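Local coordinates for HRDC domain-containing protein (Bifidobacterium adolescentis ATCC 15703, PDB 3CYM) that is uncharacterised but probably binds nucleic acid and trims it as a 3'-5' exonuclease of the ribonuclease D type, at residues E385-C397 and F410-V424. Residues are numbered along the deposited sequence; the frame is centred on the assembly and turned at random. Where two conformers were deposited one is given.
Sequences EIVIKPQYLRNLC and FLSEQGARDWQVSLV. With GOL (glycerol), chain D.
Phe410 meets Leu396 at one end of this contact. Its CD2 lies 3.7 Å from Leu396 CD1, and Arg405 makes a cation-pi contact with the ring. Leu411 is buried, and its CG touches Ile388 CD1 at 3.7 Å; the two side chains cross at about a right angle. Gln414 does two jobs. Its CB sits over one face of the Tyr392 ring, 4.0 Å from the centroid, while CB of Lys389 covers the opposite face. The Gln414 chain bends at chi2 (-76°), which brings OE1 round to Asn395. Asn395 ND2 donates to Gln414 OE1 (2.7 Å, 161°), with the two amide planes nearly perpendicular. Gly415 ends the helix in a Schellman motif beside Tyr392. Ala416 CB then packs on Ile388 CD1. Arg417 NE forms a salt bridge with Glu199, and NH1 donates to O1 of a glycerol, probably from the crystallisation liquor. Gln420 OE1 accepts from Arg417 N (3.1 Å) and from a water that also takes the N-H of Lys389. Val424 CG2 closes the other end against Val387 CG1 at 3.6 Å. Helices 384-387, 390-397, 407-414 and 418-433 and the loop at Ile388 thus share an apolar core in the C-terminal HRDC-like domain. The amide bond ties helix 390-397 to the end of helix 407-414; Gln420 probably steadies the start of helix 418-433.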
ATOM      1  N   GLU A 385      -8.054   2.468  17.074  1.00 19.88           N
ATOM      2  CA  GLU A 385      -8.293   2.453  15.632  0.50 19.13           C
ATOM      3  C   GLU A 385      -8.501   1.042  15.098  1.00 20.11           C
ATOM      4  O   GLU A 385      -9.117   0.878  14.052  1.00 16.20           O
ATOM      5  CB  GLU A 385      -7.194   3.198  14.855  0.50 19.53           C
ATOM      6  CG  GLU A 385      -5.869   2.455  14.643  0.50 15.46           C
ATOM      7  CD  GLU A 385      -4.852   3.286  13.851  0.50 18.48           C
ATOM      8  OE1 GLU A 385      -5.191   4.409  13.425  0.50 12.35           O
ATOM      9  OE2 GLU A 385      -3.710   2.817  13.655  0.50 15.50           O
ATOM     10  N   ILE A 386      -8.013   0.040  15.833  1.00 18.84           N
ATOM     11  CA  ILE A 386      -8.157  -1.383  15.472  1.00 19.66           C
ATOM     12  C   ILE A 386      -9.510  -1.956  15.949  1.00 23.40           C
ATOM     13  O   ILE A 386     -10.136  -2.753  15.237  1.00 22.87           O
ATOM     14  CB  ILE A 386      -6.925  -2.208  15.984  1.00 19.64           C
ATOM     15  CG1 ILE A 386      -5.670  -1.831  15.189  1.00 17.74           C
ATOM     16  CG2 ILE A 386      -7.140  -3.728  15.912  1.00 15.34           C
ATOM     17  CD1 ILE A 386      -5.684  -2.248  13.690  1.00 12.26           C
ATOM     18  N   VAL A 387      -9.955  -1.525  17.135  1.00 21.47           N
ATOM     19  CA  VAL A 387     -11.272  -1.882  17.703  1.00 22.42           C
ATOM     20  C   VAL A 387     -12.407  -1.663  16.688  1.00 23.32           C
ATOM     21  O   VAL A 387     -13.256  -2.536  16.492  1.00 21.65           O
ATOM     22  CB  VAL A 387     -11.555  -1.086  19.019  1.00 21.39           C
ATOM     23  CG1 VAL A 387     -12.960  -1.329  19.516  1.00 25.42           C
ATOM     24  CG2 VAL A 387     -10.575  -1.474  20.101  1.00 21.04           C
ATOM     25  N   ILE A 388     -12.395  -0.492  16.051  1.00 22.86           N
ATOM     26  CA  ILE A 388     -13.250  -0.169  14.909  1.00 24.73           C
ATOM     27  C   ILE A 388     -12.624   1.016  14.180  1.00 28.84           C
ATOM     28  O   ILE A 388     -11.977   1.856  14.817  1.00 31.38           O
ATOM     29  CB  ILE A 388     -14.730   0.119  15.328  1.00 26.66           C
ATOM     30  CG1 ILE A 388     -15.636   0.262  14.092  1.00 22.73           C
ATOM     31  CG2 ILE A 388     -14.821   1.305  16.300  1.00 27.49           C
ATOM     32  CD1 ILE A 388     -17.069  -0.065  14.343  1.00 20.08           C
ATOM     33  N   LYS A 389     -12.791   1.061  12.853  1.00 27.92           N
ATOM     34  CA  LYS A 389     -12.274   2.158  12.029  1.00 26.08           C
ATOM     35  C   LYS A 389     -12.907   3.487  12.414  1.00 22.33           C
ATOM     36  O   LYS A 389     -14.127   3.630  12.336  1.00 19.52           O
ATOM     37  CB  LYS A 389     -12.488   1.895  10.538  1.00 17.36           C
ATOM     38  CG  LYS A 389     -11.754   2.887   9.641  1.00 25.64           C
ATOM     39  CD  LYS A 389     -11.907   2.541   8.175  1.00 27.09           C
ATOM     40  CE  LYS A 389     -11.382   3.653   7.291  1.00 33.78           C
ATOM     41  NZ  LYS A 389     -11.836   3.453   5.879  1.00 36.91           N
ATOM     42  N   PRO A 390     -12.068   4.458  12.829  1.00 21.57           N
ATOM     43  CA  PRO A 390     -12.489   5.774  13.286  1.00 16.64           C
ATOM     44  C   PRO A 390     -13.503   6.461  12.378  1.00 19.03           C
ATOM     45  O   PRO A 390     -14.416   7.108  12.887  1.00 17.78           O
ATOM     46  CB  PRO A 390     -11.178   6.544  13.326  1.00 14.98           C
ATOM     47  CG  PRO A 390     -10.199   5.505  13.744  1.00 17.23           C
ATOM     48  CD  PRO A 390     -10.600   4.323  12.913  1.00 19.54           C
ATOM     49  N   GLN A 391     -13.358   6.292  11.063  1.00 17.75           N
ATOM     50  CA  GLN A 391     -14.280   6.890  10.083  1.00 22.11           C
ATOM     51  C   GLN A 391     -15.723   6.364  10.179  1.00 21.50           C
ATOM     52  O   GLN A 391     -16.679   7.104   9.897  1.00 23.03           O
ATOM     53  CB  GLN A 391     -13.733   6.743   8.652  1.00 20.80           C
ATOM     54  CG  GLN A 391     -14.442   7.588   7.579  1.00 26.04           C
ATOM     55  CD  GLN A 391     -14.347   9.101   7.821  1.00 25.17           C
ATOM     56  OE1 GLN A 391     -13.350   9.601   8.333  1.00 27.70           O
ATOM     57  NE2 GLN A 391     -15.384   9.824   7.437  1.00 17.38           N
ATOM     58  N   TYR A 392     -15.885   5.106  10.586  1.00 20.19           N
ATOM     59  CA  TYR A 392     -17.225   4.519  10.701  1.00 21.09           C
ATOM     60  C   TYR A 392     -18.040   5.183  11.824  1.00 19.87           C
ATOM     61  O   TYR A 392     -19.249   5.383  11.682  1.00 21.01           O
ATOM     62  CB  TYR A 392     -17.168   2.992  10.866  1.00 22.85           C
ATOM     63  CG  TYR A 392     -16.485   2.224   9.735  1.00 24.71           C
ATOM     64  CD1 TYR A 392     -16.354   2.771   8.450  1.00 25.38           C
ATOM     65  CD2 TYR A 392     -15.998   0.936   9.947  1.00 25.54           C
ATOM     66  CE1 TYR A 392     -15.731   2.071   7.427  1.00 19.38           C
ATOM     67  CE2 TYR A 392     -15.376   0.219   8.918  1.00 21.14           C
ATOM     68  CZ  TYR A 392     -15.251   0.793   7.670  1.00 26.98           C
ATOM     69  OH  TYR A 392     -14.640   0.093   6.664  1.00 31.36           O
ATOM     70  N   LEU A 393     -17.358   5.554  12.910  1.00 15.77           N
ATOM     71  CA  LEU A 393     -17.966   6.291  14.033  1.00 18.24           C
ATOM     72  C   LEU A 393     -18.314   7.725  13.666  1.00 18.09           C
ATOM     73  O   LEU A 393     -19.313   8.265  14.140  1.00 23.13           O
ATOM     74  CB  LEU A 393     -17.035   6.308  15.250  1.00 14.66           C
ATOM     75  CG  LEU A 393     -16.408   5.002  15.729  1.00 16.40           C
ATOM     76  CD1 LEU A 393     -15.354   5.302  16.786  1.00 11.83           C
ATOM     77  CD2 LEU A 393     -17.457   4.083  16.275  1.00 13.16           C
ATOM     78  N   ARG A 394     -17.459   8.347  12.859  1.00 17.71           N
ATOM     79  CA  ARG A 394     -17.705   9.675  12.307  1.00 19.45           C
ATOM     80  C   ARG A 394     -18.916   9.685  11.362  1.00 21.69           C
ATOM     81  O   ARG A 394     -19.806  10.534  11.489  1.00 17.65           O
ATOM     82  CB  ARG A 394     -16.459  10.192  11.582  1.00 21.41           C
ATOM     83  CG  ARG A 394     -15.251  10.412  12.488  1.00 20.91           C
ATOM     84  CD  ARG A 394     -14.206  11.303  11.824  1.00 16.40           C
ATOM     85  NE  ARG A 394     -13.357  10.566  10.892  1.00 26.00           N
ATOM     86  CZ  ARG A 394     -12.194  10.006  11.210  1.00 27.19           C
ATOM     87  NH1 ARG A 394     -11.721  10.081  12.445  1.00 24.59           N
ATOM     88  NH2 ARG A 394     -11.504   9.355  10.286  1.00 31.22           N
ATOM     89  N   ASN A 395     -18.949   8.737  10.423  1.00 19.85           N
ATOM     90  CA  ASN A 395     -20.097   8.563   9.532  1.00 21.28           C
ATOM     91  C   ASN A 395     -21.419   8.361  10.295  1.00 21.48           C
ATOM     92  O   ASN A 395     -22.432   8.975   9.957  1.00 26.08           O
ATOM     93  CB  ASN A 395     -19.842   7.418   8.533  1.00 21.49           C
ATOM     94  CG  ASN A 395     -18.769   7.765   7.492  1.00 30.17           C
ATOM     95  OD1 ASN A 395     -18.295   8.904   7.416  1.00 28.63           O
ATOM     96  ND2 ASN A 395     -18.387   6.777   6.682  1.00 17.93           N
ATOM     97  N   LEU A 396     -21.375   7.541  11.348  1.00 19.89           N
ATOM     98  CA  LEU A 396     -22.527   7.260  12.225  1.00 21.18           C
ATOM     99  C   LEU A 396     -23.095   8.498  12.925  1.00 21.95           C
ATOM    100  O   LEU A 396     -24.309   8.648  13.051  1.00 23.98           O
ATOM    101  CB  LEU A 396     -22.139   6.192  13.259  1.00 19.68           C
ATOM    102  CG  LEU A 396     -23.079   5.786  14.402  1.00 16.50           C
ATOM    103  CD1 LEU A 396     -24.207   4.861  13.944  1.00 14.24           C
ATOM    104  CD2 LEU A 396     -22.259   5.114  15.484  1.00  8.38           C
ATOM    105  N   CYS A 397     -22.206   9.374  13.377  1.00 23.24           N
ATOM    106  CA  CYS A 397     -22.602  10.569  14.106  1.00 22.18           C
ATOM    107  C   CYS A 397     -22.834  11.769  13.182  1.00 22.33           C
ATOM    108  O   CYS A 397     -23.243  12.837  13.636  1.00 21.38           O
ATOM    109  CB  CYS A 397     -21.573  10.884  15.190  1.00 18.27           C
ATOM    110  SG  CYS A 397     -21.460   9.574  16.433  1.00 23.05           S
ATOM    111  N   PHE A 410     -25.932  -0.145  10.958  1.00 25.61           N
ATOM    112  CA  PHE A 410     -25.183   0.924  10.283  1.00 23.04           C
ATOM    113  C   PHE A 410     -23.698   0.612  10.231  1.00 22.84           C
ATOM    114  O   PHE A 410     -23.066   0.802   9.196  1.00 24.44           O
ATOM    115  CB  PHE A 410     -25.386   2.286  10.967  1.00 24.07           C
ATOM    116  CG  PHE A 410     -24.776   3.451  10.214  1.00 30.20           C
ATOM    117  CD1 PHE A 410     -25.524   4.150   9.271  1.00 32.41           C
ATOM    118  CD2 PHE A 410     -23.458   3.850  10.448  1.00 31.75           C
ATOM    119  CE1 PHE A 410     -24.969   5.217   8.569  1.00 31.43           C
ATOM    120  CE2 PHE A 410     -22.897   4.911   9.747  1.00 32.34           C
ATOM    121  CZ  PHE A 410     -23.653   5.601   8.813  1.00 36.22           C
ATOM    122  N   LEU A 411     -23.157   0.145  11.355  1.00 24.13           N
ATOM    123  CA  LEU A 411     -21.731  -0.167  11.474  1.00 23.68           C
ATOM    124  C   LEU A 411     -21.336  -1.338  10.600  1.00 21.78           C
ATOM    125  O   LEU A 411     -20.263  -1.333   9.997  1.00 27.95           O
ATOM    126  CB  LEU A 411     -21.369  -0.445  12.933  1.00 18.91           C
ATOM    127  CG  LEU A 411     -20.656   0.630  13.758  1.00 15.10           C
ATOM    128  CD1 LEU A 411     -21.013   2.065  13.387  1.00 18.51           C
ATOM    129  CD2 LEU A 411     -20.912   0.343  15.222  1.00  5.95           C
ATOM    130  N   SER A 412     -22.220  -2.329  10.535  1.00 25.72           N
ATOM    131  CA  SER A 412     -22.052  -3.501   9.683  1.00 22.48           C
ATOM    132  C   SER A 412     -22.048  -3.097   8.203  1.00 22.59           C
ATOM    133  O   SER A 412     -21.117  -3.438   7.464  1.00 23.97           O
ATOM    134  CB  SER A 412     -23.164  -4.514   9.975  1.00 21.36           C
ATOM    135  OG  SER A 412     -22.659  -5.832  10.005  1.00 28.37           O
ATOM    136  N   GLU A 413     -23.064  -2.337   7.790  1.00 25.11           N
ATOM    137  CA  GLU A 413     -23.161  -1.802   6.422  1.00 26.01           C
ATOM    138  C   GLU A 413     -21.998  -0.873   6.021  1.00 27.37           C
ATOM    139  O   GLU A 413     -21.736  -0.686   4.830  1.00 30.46           O
ATOM    140  CB  GLU A 413     -24.524  -1.121   6.202  1.00 25.46           C
ATOM    141  CG  GLU A 413     -25.628  -2.093   5.754  1.00 40.66           C
ATOM    142  CD  GLU A 413     -27.050  -1.575   5.979  1.00 48.00           C
ATOM    143  OE1 GLU A 413     -27.998  -2.383   5.841  1.00 46.22           O
ATOM    144  OE2 GLU A 413     -27.229  -0.376   6.295  1.00 52.19           O
ATOM    145  N   GLN A 414     -21.307  -0.308   7.014  1.00 25.65           N
ATOM    146  CA  GLN A 414     -20.098   0.492   6.787  1.00 27.27           C
ATOM    147  C   GLN A 414     -18.902  -0.379   6.405  1.00 21.19           C
ATOM    148  O   GLN A 414     -17.985   0.072   5.707  1.00 22.49           O
ATOM    149  CB  GLN A 414     -19.752   1.333   8.025  1.00 26.67           C
ATOM    150  CG  GLN A 414     -20.605   2.577   8.207  1.00 25.24           C
ATOM    151  CD  GLN A 414     -20.227   3.701   7.263  1.00 28.06           C
ATOM    152  OE1 GLN A 414     -19.182   4.323   7.415  1.00 17.91           O
ATOM    153  NE2 GLN A 414     -21.080   3.969   6.285  1.00 17.93           N
ATOM    154  N   GLY A 415     -18.917  -1.624   6.870  1.00 22.40           N
ATOM    155  CA  GLY A 415     -17.854  -2.580   6.578  1.00 18.73           C
ATOM    156  C   GLY A 415     -17.123  -3.094   7.804  1.00 20.34           C
ATOM    157  O   GLY A 415     -16.088  -3.763   7.672  1.00 19.74           O
ATOM    158  N   ALA A 416     -17.643  -2.773   8.992  1.00 14.70           N
ATOM    159  CA  ALA A 416     -17.099  -3.302  10.245  1.00 15.56           C
ATOM    160  C   ALA A 416     -17.412  -4.774  10.396  1.00 18.08           C
ATOM    161  O   ALA A 416     -18.492  -5.241  10.029  1.00 24.26           O
ATOM    162  CB  ALA A 416     -17.630  -2.529  11.453  1.00 14.17           C
ATOM    163  N   ARG A 417     -16.469  -5.496  10.979  1.00 23.01           N
ATOM    164  CA  ARG A 417     -16.589  -6.933  11.141  1.00 19.41           C
ATOM    165  C   ARG A 417     -17.548  -7.276  12.263  1.00 21.40           C
ATOM    166  O   ARG A 417     -17.823  -6.439  13.128  1.00 25.00           O
ATOM    167  CB  ARG A 417     -15.211  -7.550  11.385  1.00 14.50           C
ATOM    168  CG  ARG A 417     -14.489  -7.941  10.111  1.00 11.91           C
ATOM    169  CD  ARG A 417     -14.200  -6.745   9.223  1.00 22.89           C
ATOM    170  NE  ARG A 417     -12.966  -6.089   9.633  1.00 16.34           N
ATOM    171  CZ  ARG A 417     -12.670  -4.813   9.412  1.00 15.56           C
ATOM    172  NH1 ARG A 417     -11.506  -4.339   9.826  1.00 11.07           N
ATOM    173  NH2 ARG A 417     -13.523  -4.010   8.795  1.00 14.30           N
ATOM    174  N   ASP A 418     -18.064  -8.502  12.226  1.00 20.49           N
ATOM    175  CA  ASP A 418     -18.994  -8.991  13.238  1.00 21.40           C
ATOM    176  C   ASP A 418     -18.459  -8.858  14.661  1.00 17.73           C
ATOM    177  O   ASP A 418     -19.205  -8.477  15.552  1.00 17.76           O
ATOM    178  CB  ASP A 418     -19.381 -10.448  12.965  1.00 22.63           C
ATOM    179  CG  ASP A 418     -20.108 -10.631  11.644  1.00 28.78           C
ATOM    180  OD1 ASP A 418     -20.476  -9.622  10.998  1.00 28.04           O
ATOM    181  OD2 ASP A 418     -20.313 -11.802  11.255  1.00 34.05           O
ATOM    182  N   TRP A 419     -17.175  -9.152  14.872  1.00 18.37           N
ATOM    183  CA  TRP A 419     -16.588  -9.042  16.213  1.00 17.95           C
ATOM    184  C   TRP A 419     -16.531  -7.597  16.712  1.00 18.79           C
ATOM    185  O   TRP A 419     -16.674  -7.351  17.908  1.00 18.30           O
ATOM    186  CB  TRP A 419     -15.204  -9.700  16.297  1.00 19.13           C
ATOM    187  CG  TRP A 419     -14.082  -8.981  15.575  1.00 12.84           C
ATOM    188  CD1 TRP A 419     -13.683  -9.178  14.284  1.00 17.97           C
ATOM    189  CD2 TRP A 419     -13.207  -7.977  16.112  1.00 13.19           C
ATOM    190  NE1 TRP A 419     -12.624  -8.356  13.977  1.00 19.91           N
ATOM    191  CE2 TRP A 419     -12.302  -7.616  15.085  1.00 13.86           C
ATOM    192  CE3 TRP A 419     -13.094  -7.349  17.362  1.00 12.28           C
ATOM    193  CZ2 TRP A 419     -11.309  -6.638  15.260  1.00 13.27           C
ATOM    194  CZ3 TRP A 419     -12.101  -6.386  17.539  1.00 17.49           C
ATOM    195  CH2 TRP A 419     -11.225  -6.039  16.492  1.00 12.40           C
ATOM    196  N   GLN A 420     -16.342  -6.660  15.783  1.00 15.79           N
ATOM    197  CA  GLN A 420     -16.241  -5.246  16.108  1.00 13.25           C
ATOM    198  C   GLN A 420     -17.601  -4.723  16.509  1.00 13.47           C
ATOM    199  O   GLN A 420     -17.718  -4.040  17.509  1.00 17.06           O
ATOM    200  CB  GLN A 420     -15.683  -4.449  14.935  1.00  8.00           C
ATOM    201  CG  GLN A 420     -14.330  -4.929  14.481  1.00 11.56           C
ATOM    202  CD  GLN A 420     -13.722  -4.064  13.427  1.00 11.32           C
ATOM    203  OE1 GLN A 420     -14.363  -3.727  12.434  1.00 20.77           O
ATOM    204  NE2 GLN A 420     -12.473  -3.689  13.634  1.00 16.38           N
ATOM    205  N   VAL A 421     -18.619  -5.095  15.737  1.00 16.44           N
ATOM    206  CA  VAL A 421     -20.027  -4.781  16.016  1.00 18.44           C
ATOM    207  C   VAL A 421     -20.514  -5.376  17.348  1.00 15.46           C
ATOM    208  O   VAL A 421     -21.112  -4.677  18.158  1.00 15.75           O
ATOM    209  CB  VAL A 421     -20.935  -5.236  14.838  1.00 14.23           C
ATOM    210  CG1 VAL A 421     -22.402  -5.008  15.150  1.00 19.27           C
ATOM    211  CG2 VAL A 421     -20.555  -4.499  13.568  1.00 13.15           C
ATOM    212  N   SER A 422     -20.241  -6.657  17.575  1.00 14.23           N
ATOM    213  CA  SER A 422     -20.584  -7.318  18.833  1.00 14.15           C
ATOM    214  C   SER A 422     -19.912  -6.719  20.067  1.00 15.89           C
ATOM    215  O   SER A 422     -20.510  -6.676  21.135  1.00 18.19           O
ATOM    216  CB  SER A 422     -20.247  -8.799  18.746  1.00 17.87           C
ATOM    217  OG  SER A 422     -21.034  -9.420  17.747  1.00 20.30           O
ATOM    218  N   LEU A 423     -18.673  -6.258  19.910  1.00 17.61           N
ATOM    219  CA  LEU A 423     -17.926  -5.633  20.998  1.00 16.63           C
ATOM    220  C   LEU A 423     -18.370  -4.198  21.267  1.00 16.39           C
ATOM    221  O   LEU A 423     -18.364  -3.741  22.402  1.00 17.45           O
ATOM    222  CB  LEU A 423     -16.427  -5.667  20.692  1.00 18.20           C
ATOM    223  CG  LEU A 423     -15.424  -5.282  21.778  1.00 19.43           C
ATOM    224  CD1 LEU A 423     -15.516  -6.208  22.996  1.00 19.85           C
ATOM    225  CD2 LEU A 423     -14.021  -5.267  21.204  1.00  9.43           C
ATOM    226  N   VAL A 424     -18.784  -3.496  20.225  1.00 16.96           N
ATOM    227  CA  VAL A 424     -18.861  -2.043  20.297  1.00 19.26           C
ATOM    228  C   VAL A 424     -20.285  -1.477  20.289  1.00 19.74           C
ATOM    229  O   VAL A 424     -20.578  -0.557  21.048  1.00 23.15           O
ATOM    230  CB  VAL A 424     -17.913  -1.414  19.203  1.00 20.80           C
ATOM    231  CG1 VAL A 424     -18.537  -0.269  18.416  1.00 12.58           C
ATOM    232  CG2 VAL A 424     -16.558  -1.050  19.801  1.00 13.76           C
TER
HETATM  233  C1  GOL D 503     -10.275  -1.170   9.975  1.00 50.58           C
HETATM  234  O1  GOL D 503     -11.639  -1.294   9.631  1.00 44.77           O
HETATM  235  C2  GOL D 503     -10.095  -1.607  11.423  1.00 50.02           C
HETATM  236  O2  GOL D 503      -9.726  -0.481  12.178  1.00 52.71           O
HETATM  237  C3  GOL D 503      -9.013  -2.681  11.525  1.00 49.73           C
HETATM  238  O3  GOL D 503      -9.352  -3.596  12.545  1.00 40.26           O
HETATM  239  O   HOH W   1     -13.664  -1.229  11.363  1.00 22.56           O